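Local coordinates for protein ATP-dependent RNA helicase HrpB (Escherichia coli, PDB 6EUD) that hydrolyses ATP to ADP and phosphate as a bacterial DExH-box NTPase with RNA helicase activity, and binds single-stranded RNA, at residues A30-A34 against T280-I284; S37-L42 against R70-L75; G216-L222 against R269-T275; G286-V290 against R326-P332. One frame throughout, in Å; residues are numbered along the deposited sequence.

Contact 1: residues A30-A34 against T280-I284; sequences APTGA and TSLTI
Two loops with no regular secondary structure face each other here: A30-A34 follows strand 26-29, and T280-I284 leads toward strand 287-302. The CA atoms of T32 and S281 lie 5.9 Å apart, those of G33 and T283 6.3 Å. T32 (phi/psi -76/-34) makes most of the contact. With chi1 t (-171°), its OG1 donates a hydrogen bond of 3.2 Å to the carbonyl O of S281. Its CG2 approaches T280 O at 3.1 Å and T283 OG1 at 3.3 Å. T283 points its CB toward the other loop in the m rotamer, which also brings its OG1 to 4.0 Å from G33 N. T280 and S281 adopt p and spend their hydroxyls elsewhere: T280 OG1 bonds H129 of the DEFH box, and S281 OG bonds I277 O. S281 points its CB away and meets T32 through its carbonyl. At G33 (phi/psi -86/6) the backbone passes T283 without a side chain. Only 161 Å² is buried. APTGA opens the P-loop (Walker A, motif I), predicted to bind ATP, and TSLTI belongs to motif V, so the arrangement is typical of the interdomain nucleotide cleft of superfamily 2 helicases.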
loop_
_atom_site.group_PDB
_atom_site.type_symbol
_atom_site.label_atom_id
_atom_site.label_comp_id
_atom_site.label_asym_id
_atom_site.label_seq_id
_atom_site.Cartn_x
_atom_site.Cartn_y
_atom_site.Cartn_z
ATOM N N ALA A 30 -2.392 24.841 17.144
ATOM C CA ALA A 30 -2.355 25.175 18.564
ATOM C C ALA A 30 -1.967 23.948 19.383
ATOM O O ALA A 30 -2.412 22.844 19.070
ATOM C CB ALA A 30 -3.704 25.711 19.023
ATOM N N PRO A 31 -1.142 24.135 20.435
ATOM C CA PRO A 31 -0.761 23.044 21.346
ATOM C C PRO A 31 -1.994 22.332 21.893
ATOM O O PRO A 31 -3.076 22.914 21.900
ATOM C CB PRO A 31 0.013 23.759 22.464
ATOM C CG PRO A 31 -0.355 25.220 22.334
ATOM C CD PRO A 31 -0.591 25.431 20.869
ATOM N N THR A 32 -1.844 21.094 22.341
ATOM C CA THR A 32 -3.018 20.274 22.620
ATOM C C THR A 32 -3.743 20.650 23.920
ATOM O O THR A 32 -4.971 20.559 24.004
ATOM C CB THR A 32 -2.642 18.780 22.656
ATOM O OG1 THR A 32 -3.831 17.981 22.726
ATOM C CG2 THR A 32 -1.730 18.472 23.840
ATOM N N GLY A 33 -2.994 21.089 24.926
ATOM C CA GLY A 33 -3.586 21.439 26.202
ATOM C C GLY A 33 -4.075 22.873 26.229
ATOM O O GLY A 33 -4.511 23.372 27.267
ATOM N N ALA A 34 -4.003 23.542 25.081
ATOM C CA ALA A 34 -4.381 24.946 24.989
ATOM C C ALA A 34 -5.897 25.107 25.040
ATOM O O ALA A 34 -6.403 26.206 25.264
ATOM C CB ALA A 34 -3.814 25.570 23.717
ATOM N N THR A 280 2.171 14.549 20.870
ATOM C CA THR A 280 1.367 15.713 20.485
ATOM C C THR A 280 0.019 15.754 21.195
ATOM O O THR A 280 -0.461 16.828 21.531
ATOM C CB THR A 280 1.089 15.766 18.949
ATOM O OG1 THR A 280 0.294 14.635 18.562
ATOM C CG2 THR A 280 2.376 15.790 18.135
ATOM N N SER A 281 -0.582 14.585 21.418
ATOM C CA SER A 281 -1.962 14.494 21.912
ATOM C C SER A 281 -2.108 14.653 23.419
ATOM O O SER A 281 -3.165 15.038 23.921
ATOM C CB SER A 281 -2.576 13.154 21.515
ATOM O OG SER A 281 -2.087 12.109 22.330
ATOM N N LEU A 282 -1.046 14.328 24.138
ATOM C CA LEU A 282 -1.090 14.327 25.588
ATOM C C LEU A 282 -0.016 15.256 26.133
ATOM O O LEU A 282 1.110 15.291 25.626
ATOM C CB LEU A 282 -0.909 12.903 26.110
ATOM C CG LEU A 282 -1.581 12.510 27.418
ATOM C CD1 LEU A 282 -2.988 13.066 27.476
ATOM C CD2 LEU A 282 -1.611 10.999 27.494
ATOM N N THR A 283 -0.376 16.023 27.149
ATOM C CA THR A 283 0.564 16.931 27.772
ATOM C C THR A 283 1.014 16.410 29.130
ATOM O O THR A 283 0.236 16.354 30.081
ATOM C CB THR A 283 -0.042 18.334 27.907
ATOM O OG1 THR A 283 -0.072 18.949 26.613
ATOM C CG2 THR A 283 0.768 19.201 28.859
ATOM N N ILE A 284 2.280 16.011 29.199
ATOM C CA ILE A 284 2.882 15.568 30.449
ATOM C C ILE A 284 3.612 16.747 31.091
ATOM O O ILE A 284 4.443 17.395 30.456
ATOM C CB ILE A 284 3.847 14.382 30.239
ATOM C CG1 ILE A 284 3.070 13.098 29.925
ATOM C CG2 ILE A 284 4.618 14.113 31.492
ATOM C CD1 ILE A 284 2.606 12.964 28.512
#

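Contact 2: residues S37-L42 against R70-L75; sequences STWLPL and RLAELL
L71 is the central bump in a contact that buries 407 Å². L71 CA lies 5.2 Å from T38 CA. The CB of L71 points across, and with chi1 t and chi2 near 104° its CD1 enters a hollow in the turn that follows the P-loop. S37 O, T38 C and W39 N each lie 3.7 Å from L71 CD1, and P41 CB closes the pocket at 3.9 Å from the same atom. S37-W39 is irregular (W39 phi/psi -146/-64); P41 and L42 are helical, on helix 40-45. Residues 70-74 are the end of helix 61-74. L42, in the m,t rotamer, fits the hollow between L71, L74 and L75 at the end of that helix: its CG meets L71 CG at 3.6 Å, its CD1 meets L74 CB at 3.7 Å, and its CD2 meets L75 CD1 at 3.7 Å. This seam joins the first two helices after the P-loop in the first RecA-like domain; V83 of strand 83-87 touches both L42 and L71, and S37 OG, within the predicted ATP site, bonds D126 of the DEFH box. Nearer the surface, W39 (chi1 t) starts its CB away, yet the edge of its indole returns, CD1 lying 3.5 Å from L74 CD1. T38 CG2 rests 4.2 Å from R70 CB, and R70 NH1 turns along its own helix to a salt bridge with E73 OE1 at 3.3 Å.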
loop_
_atom_site.group_PDB
_atom_site.type_symbol
_atom_site.label_atom_id
_atom_site.label_comp_id
_atom_site.label_asym_id
_atom_site.label_seq_id
_atom_site.Cartn_x
_atom_site.Cartn_y
_atom_site.Cartn_z
ATOM N N SER A 37 -9.726 21.911 21.752
ATOM C CA SER A 37 -10.755 20.879 21.695
ATOM C C SER A 37 -11.823 21.071 22.778
ATOM O O SER A 37 -13.024 20.903 22.534
ATOM C CB SER A 37 -10.114 19.495 21.844
ATOM O OG SER A 37 -8.933 19.390 21.071
ATOM N N THR A 38 -11.367 21.427 23.977
ATOM C CA THR A 38 -12.220 21.475 25.156
ATOM C C THR A 38 -12.778 22.868 25.430
ATOM O O THR A 38 -13.321 23.138 26.505
ATOM C CB THR A 38 -11.451 20.993 26.398
ATOM O OG1 THR A 38 -10.200 21.689 26.489
ATOM C CG2 THR A 38 -11.188 19.497 26.307
ATOM N N TRP A 39 -12.645 23.759 24.459
ATOM C CA TRP A 39 -13.178 25.096 24.628
ATOM C C TRP A 39 -13.688 25.630 23.314
ATOM O O TRP A 39 -14.885 25.845 23.160
ATOM C CB TRP A 39 -12.119 26.038 25.202
ATOM C CG TRP A 39 -12.677 27.338 25.677
ATOM C CD1 TRP A 39 -13.377 27.546 26.824
ATOM C CD2 TRP A 39 -12.569 28.615 25.033
ATOM N NE1 TRP A 39 -13.721 28.869 26.935
ATOM C CE2 TRP A 39 -13.233 29.550 25.851
ATOM C CE3 TRP A 39 -11.975 29.060 23.845
ATOM C CZ2 TRP A 39 -13.325 30.907 25.520
ATOM C CZ3 TRP A 39 -12.067 30.418 23.520
ATOM C CH2 TRP A 39 -12.737 31.318 24.353
ATOM N N LEU A 40 -12.775 25.807 22.362
ATOM C CA LEU A 40 -13.058 26.509 21.105
ATOM C C LEU A 40 -14.382 26.162 20.375
ATOM O O LEU A 40 -15.010 27.058 19.803
ATOM C CB LEU A 40 -11.884 26.308 20.143
ATOM C CG LEU A 40 -11.894 27.166 18.876
ATOM C CD1 LEU A 40 -12.232 28.626 19.176
ATOM C CD2 LEU A 40 -10.562 27.070 18.174
ATOM N N PRO A 41 -14.812 24.881 20.379
ATOM C CA PRO A 41 -16.089 24.575 19.715
ATOM C C PRO A 41 -17.307 25.413 20.140
ATOM O O PRO A 41 -18.012 25.913 19.266
ATOM C CB PRO A 41 -16.308 23.106 20.081
ATOM C CG PRO A 41 -14.944 22.560 20.155
ATOM C CD PRO A 41 -14.095 23.646 20.746
ATOM N N LEU A 42 -17.547 25.555 21.440
ATOM C CA LEU A 42 -18.693 26.305 21.946
ATOM C C LEU A 42 -18.749 27.738 21.419
ATOM O O LEU A 42 -19.831 28.282 21.192
ATOM C CB LEU A 42 -18.659 26.339 23.471
ATOM C CG LEU A 42 -18.781 25.014 24.213
ATOM C CD1 LEU A 42 -18.570 25.245 25.706
ATOM C CD2 LEU A 42 -20.128 24.365 23.933
ATOM N N ARG A 70 -16.251 16.837 28.565
ATOM C CA ARG A 70 -15.577 17.978 29.172
ATOM C C ARG A 70 -16.165 19.296 28.701
ATOM O O ARG A 70 -16.289 20.238 29.481
ATOM C CB ARG A 70 -14.079 17.949 28.875
ATOM C CG ARG A 70 -13.309 16.926 29.691
ATOM C CD ARG A 70 -11.961 17.478 30.110
ATOM N NE ARG A 70 -12.052 18.896 30.455
ATOM C CZ ARG A 70 -12.554 19.362 31.595
ATOM N NH1 ARG A 70 -13.027 18.527 32.512
ATOM N NH2 ARG A 70 -12.592 20.669 31.817
ATOM N N LEU A 71 -16.523 19.357 27.424
ATOM C CA LEU A 71 -17.090 20.566 26.836
ATOM C C LEU A 71 -18.534 20.774 27.300
ATOM O O LEU A 71 -19.057 21.892 27.260
ATOM C CB LEU A 71 -17.010 20.490 25.308
ATOM C CG LEU A 71 -17.355 21.713 24.457
ATOM C CD1 LEU A 71 -16.088 22.375 23.926
ATOM C CD2 LEU A 71 -18.230 21.297 23.298
ATOM N N ALA A 72 -19.163 19.692 27.753
ATOM C CA ALA A 72 -20.520 19.752 28.288
ATOM C C ALA A 72 -20.548 20.380 29.688
ATOM O O ALA A 72 -21.513 21.049 30.057
ATOM C CB ALA A 72 -21.141 18.354 28.315
ATOM N N GLU A 73 -19.491 20.152 30.463
ATOM C CA GLU A 73 -19.377 20.720 31.802
ATOM C C GLU A 73 -19.309 22.243 31.751
ATOM O O GLU A 73 -19.745 22.913 32.687
ATOM C CB GLU A 73 -18.145 20.170 32.525
ATOM C CG GLU A 73 -18.209 18.676 32.807
ATOM C CD GLU A 73 -16.906 18.132 33.367
ATOM O OE1 GLU A 73 -16.067 18.939 33.822
ATOM O OE2 GLU A 73 -16.718 16.897 33.341
ATOM N N LEU A 74 -18.753 22.781 30.667
ATOM C CA LEU A 74 -18.635 24.227 30.505
ATOM C C LEU A 74 -20.003 24.879 30.377
ATOM O O LEU A 74 -20.217 25.987 30.871
ATOM C CB LEU A 74 -17.769 24.572 29.292
ATOM C CG LEU A 74 -16.252 24.507 29.492
ATOM C CD1 LEU A 74 -15.559 25.542 28.623
ATOM C CD2 LEU A 74 -15.885 24.708 30.964
ATOM N N LEU A 75 -20.925 24.188 29.712
ATOM C CA LEU A 75 -22.306 24.653 29.618
ATOM C C LEU A 75 -23.161 24.112 30.773
ATOM O O LEU A 75 -24.372 24.342 30.816
ATOM C CB LEU A 75 -22.921 24.250 28.274
ATOM C CG LEU A 75 -22.571 25.078 27.035
ATOM C CD1 LEU A 75 -23.336 24.568 25.825
ATOM C CD2 LEU A 75 -22.866 26.547 27.265
#

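Contact 3: residues G216-L222 against R269-T275; sequences GSLLLFL and RKVVLAT
Strands 217-221 and 269-274 run parallel; the axes of these short segments approach to 4.7 Å, with 14° between their N-to-C directions, in a register that pairs L218 with V271, L219 with V272, L220 with L273 and F221 with A274. The hydrogen bonds weave from strand to strand: L218 N to K270 O (2.9 Å), V272 N to L218 O (2.8 Å), L220 N to V272 O (2.7 Å), A274 N to L220 O (2.9 Å) and L222 N to A274 O (2.8 Å). At the start a side chain stands in for backbone: S217, chi1 m, offers OG to K270 N at 3.0 Å. G216 O takes two bonds from the R269 guanidinium, from NH2 at 2.8 Å and NE at 2.9 Å; R269 NH1 goes to L211 O, and NH2 also serves E214 O. The K270 side chain leads away, and its NZ is held by the carbonyls of A260, L262 and E285. CA-H...O contacts add to the ladder, as from V271 CA to L218 O at 3.3 Å. L219 CD1 packs on V272 CG1 at 3.7 Å, and L220 CD2 on L273 CD2 at 4.0 Å. This is central sheet of the second RecA-like domain: strand 287-302 bonds the far edge of 217-221, strand 243-248 flanks 269-274, and helix 199-213 covers the face bearing L218, L220 and V271.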
loop_
_atom_site.group_PDB
_atom_site.type_symbol
_atom_site.label_atom_id
_atom_site.label_comp_id
_atom_site.label_asym_id
_atom_site.label_seq_id
_atom_site.Cartn_x
_atom_site.Cartn_y
_atom_site.Cartn_z
ATOM N N GLY A 216 15.916 17.253 36.768
ATOM C CA GLY A 216 14.541 17.346 36.293
ATOM C C GLY A 216 13.822 16.038 36.069
ATOM O O GLY A 216 14.403 14.965 36.225
ATOM N N SER A 217 12.544 16.127 35.724
ATOM C CA SER A 217 11.780 14.940 35.369
ATOM C C SER A 217 11.964 14.659 33.896
ATOM O O SER A 217 12.286 15.558 33.106
ATOM C CB SER A 217 10.297 15.092 35.706
ATOM O OG SER A 217 10.102 15.003 37.105
ATOM N N LEU A 218 11.739 13.399 33.543
ATOM C CA LEU A 218 12.183 12.865 32.282
ATOM C C LEU A 218 11.053 12.123 31.593
ATOM O O LEU A 218 10.361 11.319 32.224
ATOM C CB LEU A 218 13.384 11.935 32.508
ATOM C CG LEU A 218 14.161 11.354 31.323
ATOM C CD1 LEU A 218 15.612 11.002 31.744
ATOM C CD2 LEU A 218 13.447 10.123 30.809
ATOM N N LEU A 219 10.900 12.381 30.292
ATOM C CA LEU A 219 9.907 11.707 29.461
ATOM C C LEU A 219 10.610 10.787 28.457
ATOM O O LEU A 219 11.419 11.227 27.627
ATOM C CB LEU A 219 9.022 12.720 28.716
ATOM C CG LEU A 219 7.963 12.168 27.740
ATOM C CD1 LEU A 219 6.928 11.220 28.413
ATOM C CD2 LEU A 219 7.255 13.331 27.049
ATOM N N LEU A 220 10.288 9.508 28.546
ATOM C CA LEU A 220 10.925 8.484 27.732
ATOM C C LEU A 220 9.938 7.929 26.706
ATOM O O LEU A 220 8.927 7.343 27.091
ATOM C CB LEU A 220 11.454 7.367 28.638
ATOM C CG LEU A 220 11.950 6.068 28.017
ATOM C CD1 LEU A 220 13.059 6.317 26.994
ATOM C CD2 LEU A 220 12.425 5.122 29.137
ATOM N N PHE A 221 10.225 8.118 25.419
ATOM C CA PHE A 221 9.365 7.597 24.354
ATOM C C PHE A 221 9.806 6.206 23.955
ATOM O O PHE A 221 10.971 6.006 23.660
ATOM C CB PHE A 221 9.375 8.518 23.120
ATOM C CG PHE A 221 8.664 9.855 23.337
ATOM C CD1 PHE A 221 9.391 11.028 23.581
ATOM C CD2 PHE A 221 7.272 9.937 23.293
ATOM C CE1 PHE A 221 8.742 12.263 23.773
ATOM C CE2 PHE A 221 6.612 11.164 23.485
ATOM C CZ PHE A 221 7.346 12.328 23.723
ATOM N N LEU A 222 8.867 5.255 23.955
ATOM C CA LEU A 222 9.123 3.863 23.583
ATOM C C LEU A 222 8.102 3.397 22.535
ATOM O O LEU A 222 7.067 4.047 22.352
ATOM C CB LEU A 222 9.077 2.989 24.838
ATOM C CG LEU A 222 10.252 3.333 25.748
ATOM C CD1 LEU A 222 10.182 2.649 27.104
ATOM C CD2 LEU A 222 11.547 2.979 25.002
ATOM N N ARG A 269 11.552 13.155 41.590
ATOM C CA ARG A 269 11.501 13.373 40.153
ATOM C C ARG A 269 10.857 12.154 39.525
ATOM O O ARG A 269 10.925 11.073 40.094
ATOM C CB ARG A 269 12.908 13.603 39.589
ATOM C CG ARG A 269 13.858 12.422 39.800
ATOM C CD ARG A 269 15.319 12.816 39.682
ATOM N NE ARG A 269 15.613 13.461 38.412
ATOM C CZ ARG A 269 16.824 13.513 37.875
ATOM N NH1 ARG A 269 17.843 12.945 38.504
ATOM N NH2 ARG A 269 17.020 14.124 36.709
ATOM N N LYS A 270 10.244 12.307 38.359
ATOM C CA LYS A 270 9.598 11.171 37.705
ATOM C C LYS A 270 10.171 10.848 36.330
ATOM O O LYS A 270 10.608 11.731 35.589
ATOM C CB LYS A 270 8.088 11.419 37.584
ATOM C CG LYS A 270 7.739 12.549 36.639
ATOM C CD LYS A 270 6.234 12.790 36.522
ATOM C CE LYS A 270 5.991 13.909 35.518
ATOM N NZ LYS A 270 4.572 14.246 35.333
ATOM N N VAL A 271 10.171 9.560 36.005
ATOM C CA VAL A 271 10.401 9.105 34.653
ATOM C C VAL A 271 9.084 8.619 34.077
ATOM O O VAL A 271 8.505 7.661 34.573
ATOM C CB VAL A 271 11.432 7.973 34.587
ATOM C CG1 VAL A 271 11.564 7.461 33.141
ATOM C CG2 VAL A 271 12.776 8.448 35.138
ATOM N N VAL A 272 8.609 9.284 33.038
ATOM C CA VAL A 272 7.384 8.871 32.394
ATOM C C VAL A 272 7.743 8.060 31.168
ATOM O O VAL A 272 8.433 8.536 30.270
ATOM C CB VAL A 272 6.496 10.071 32.012
ATOM C CG1 VAL A 272 5.256 9.604 31.318
ATOM C CG2 VAL A 272 6.111 10.842 33.243
ATOM N N LEU A 273 7.297 6.811 31.158
ATOM C CA LEU A 273 7.545 5.909 30.050
ATOM C C LEU A 273 6.272 5.869 29.204
ATOM O O LEU A 273 5.236 5.391 29.645
ATOM C CB LEU A 273 7.940 4.515 30.553
ATOM C CG LEU A 273 9.078 4.351 31.583
ATOM C CD1 LEU A 273 8.572 4.449 33.031
ATOM C CD2 LEU A 273 9.851 3.042 31.364
ATOM N N ALA A 274 6.346 6.383 27.986
ATOM C CA ALA A 274 5.150 6.557 27.176
ATOM C C ALA A 274 5.372 6.127 25.739
ATOM O O ALA A 274 6.519 6.024 25.278
ATOM C CB ALA A 274 4.689 8.020 27.224
ATOM N N THR A 275 4.265 5.874 25.043
ATOM C CA THR A 275 4.257 5.724 23.590
ATOM C C THR A 275 4.090 7.099 22.961
ATOM O O THR A 275 3.914 8.083 23.687
ATOM C CB THR A 275 3.120 4.828 23.129
ATOM O OG1 THR A 275 1.884 5.441 23.512
ATOM C CG2 THR A 275 3.222 3.462 23.778
#

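Contact 4: residues G286-V290 against R326-P332; sequences GIRLV and RAGRLEP
R326-P332, without regular structure, lies beside G286-V290, on strand 287-302. R326 O is 3.7 Å from I287 CG2, and R326 C 3.9 Å from V290 CG2. By CA atoms A327 comes nearest, 4.3 Å from R288 (psi near -2°): A327 CB packs on V290 CG2 at 3.6 Å, and A327 O receives a CA-H...O contact of 3.5 Å from R288 CA. R329 N donates to water 1 at 2.9 Å, a water 2.7 Å from I287 O and 2.8 Å from R326 O. RAGR ends motif VI; the CB atoms of R326 and R329 stand sideways and their guanidinium ends lie by the P-loop, R329 touching P31, consistent with the arginine fingers of relatives. L330, chi1 t, lays CB 3.9 Å from I287 O and CD2 4.2 Å from G286 CA. Extended E331 (-165/171) brings OE2 to 4.0 Å from R288 NE, a long salt bridge. P332 O accepts from R288 NE and R288 NH2 at 3.1 Å, with R288 chi1-chi3 p,t,m, while R288 NH1 bonds S215 O.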
loop_
_atom_site.group_PDB
_atom_site.type_symbol
_atom_site.label_atom_id
_atom_site.label_comp_id
_atom_site.label_asym_id
_atom_site.label_seq_id
_atom_site.Cartn_x
_atom_site.Cartn_y
_atom_site.Cartn_z
ATOM N N GLY A 286 5.836 18.988 34.099
ATOM C CA GLY A 286 7.026 18.938 34.936
ATOM C C GLY A 286 8.249 18.390 34.223
ATOM O O GLY A 286 9.247 18.059 34.866
ATOM N N ILE A 287 8.178 18.289 32.897
ATOM C CA ILE A 287 9.231 17.643 32.112
ATOM C C ILE A 287 10.227 18.650 31.570
ATOM O O ILE A 287 9.817 19.659 31.002
ATOM C CB ILE A 287 8.626 16.830 30.930
ATOM C CG1 ILE A 287 7.608 15.810 31.457
ATOM C CG2 ILE A 287 9.723 16.132 30.134
ATOM C CD1 ILE A 287 8.230 14.682 32.334
ATOM N N ARG A 288 11.525 18.388 31.749
ATOM C CA ARG A 288 12.571 19.163 31.046
ATOM C C ARG A 288 13.644 18.249 30.412
ATOM O O ARG A 288 14.555 18.721 29.752
ATOM C CB ARG A 288 13.227 20.189 31.990
ATOM C CG ARG A 288 14.232 19.618 32.943
ATOM C CD ARG A 288 15.034 20.713 33.658
ATOM N NE ARG A 288 15.943 21.428 32.758
ATOM C CZ ARG A 288 17.250 21.187 32.647
ATOM N NH1 ARG A 288 17.825 20.241 33.372
ATOM N NH2 ARG A 288 17.985 21.901 31.808
ATOM N N LEU A 289 13.512 16.937 30.604
ATOM C CA LEU A 289 14.375 15.937 29.959
ATOM C C LEU A 289 13.543 14.972 29.111
ATOM O O LEU A 289 12.543 14.433 29.579
ATOM C CB LEU A 289 15.156 15.136 31.000
ATOM C CG LEU A 289 15.940 15.952 32.038
ATOM C CD1 LEU A 289 16.609 15.031 33.039
ATOM C CD2 LEU A 289 16.956 16.851 31.357
ATOM N N VAL A 290 13.955 14.752 27.867
ATOM C CA VAL A 290 13.355 13.722 27.047
ATOM C C VAL A 290 14.406 12.666 26.628
ATOM O O VAL A 290 15.566 12.974 26.310
ATOM C CB VAL A 290 12.665 14.348 25.810
ATOM C CG1 VAL A 290 12.453 13.330 24.698
ATOM C CG2 VAL A 290 11.333 15.020 26.217
ATOM N N ARG A 326 8.931 18.398 23.639
ATOM C CA ARG A 326 8.240 18.028 24.872
ATOM C C ARG A 326 9.136 18.253 26.112
ATOM O O ARG A 326 8.650 18.249 27.250
ATOM C CB ARG A 326 7.736 16.569 24.807
ATOM C CG ARG A 326 6.542 16.374 23.858
ATOM C CD ARG A 326 5.832 17.687 23.652
ATOM N NE ARG A 326 4.396 17.581 23.454
ATOM C CZ ARG A 326 3.634 18.630 23.169
ATOM N NH1 ARG A 326 4.201 19.825 23.052
ATOM N NH2 ARG A 326 2.322 18.493 23.001
ATOM N N ALA A 327 10.433 18.487 25.888
ATOM C CA ALA A 327 11.338 18.848 26.977
ATOM C C ALA A 327 11.426 20.368 27.169
ATOM O O ALA A 327 12.203 20.841 27.986
ATOM C CB ALA A 327 12.758 18.253 26.733
ATOM N N GLY A 328 10.614 21.128 26.435
ATOM C CA GLY A 328 10.782 22.569 26.370
ATOM C C GLY A 328 9.521 23.356 26.647
ATOM O O GLY A 328 9.411 24.498 26.228
ATOM N N ARG A 329 8.569 22.761 27.362
ATOM C CA ARG A 329 7.315 23.445 27.679
ATOM C C ARG A 329 7.430 24.203 28.999
ATOM O O ARG A 329 6.707 25.184 29.236
ATOM C CB ARG A 329 6.155 22.445 27.769
ATOM C CG ARG A 329 6.012 21.494 26.613
ATOM C CD ARG A 329 5.581 22.184 25.338
ATOM N NE ARG A 329 4.441 23.100 25.506
ATOM C CZ ARG A 329 3.165 22.716 25.612
ATOM N NH1 ARG A 329 2.200 23.621 25.755
ATOM N NH2 ARG A 329 2.850 21.425 25.589
ATOM N N LEU A 330 8.330 23.738 29.865
ATOM C CA LEU A 330 8.468 24.302 31.208
ATOM C C LEU A 330 9.601 25.331 31.351
ATOM O O LEU A 330 9.428 26.420 31.923
ATOM C CB LEU A 330 8.681 23.165 32.206
ATOM C CG LEU A 330 8.805 23.644 33.644
ATOM C CD1 LEU A 330 7.475 24.271 34.085
ATOM C CD2 LEU A 330 9.185 22.470 34.528
ATOM N N GLU A 331 10.753 24.965 30.806
ATOM C CA GLU A 331 12.003 25.683 30.980
ATOM C C GLU A 331 12.924 25.127 29.898
ATOM O O GLU A 331 12.547 24.160 29.232
ATOM C CB GLU A 331 12.573 25.454 32.383
ATOM C CG GLU A 331 12.807 23.982 32.747
ATOM C CD GLU A 331 13.311 23.773 34.180
ATOM O OE1 GLU A 331 14.173 24.547 34.644
ATOM O OE2 GLU A 331 12.840 22.830 34.852
ATOM N N PRO A 332 14.107 25.737 29.698
ATOM C CA PRO A 332 15.095 25.138 28.788
ATOM C C PRO A 332 15.396 23.700 29.173
ATOM O O PRO A 332 15.642 23.405 30.358
ATOM C CB PRO A 332 16.332 26.011 28.979
ATOM C CG PRO A 332 15.769 27.335 29.378
ATOM C CD PRO A 332 14.572 27.033 30.226
HETATM O O HOH W 1 8.164 20.389 28.980
#

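Contact 3 is the buried one, a backbone ladder between parallel strands; contacts 2 and 4 are partly buried, and contact 1 is a surface touch. Contacts 3 and 4 share one sheet, where L219 N and L289 O, 2.7 Å apart, probably bond. Contact 2 belongs to the first RecA-like domain, contacts 3 and 4 to the second, and contact 1 alone bridges the two. Its loops also meet contact 4, with T32 CG2 4.1 Å from R326 NH2. Chemistry follows place: leucine packing of a helix end against the turn and helix after the P-loop in contact 2, water and arginine bonds at a loop in contact 4, and one hydroxyl-carbonyl bond across the cleft in contact 1.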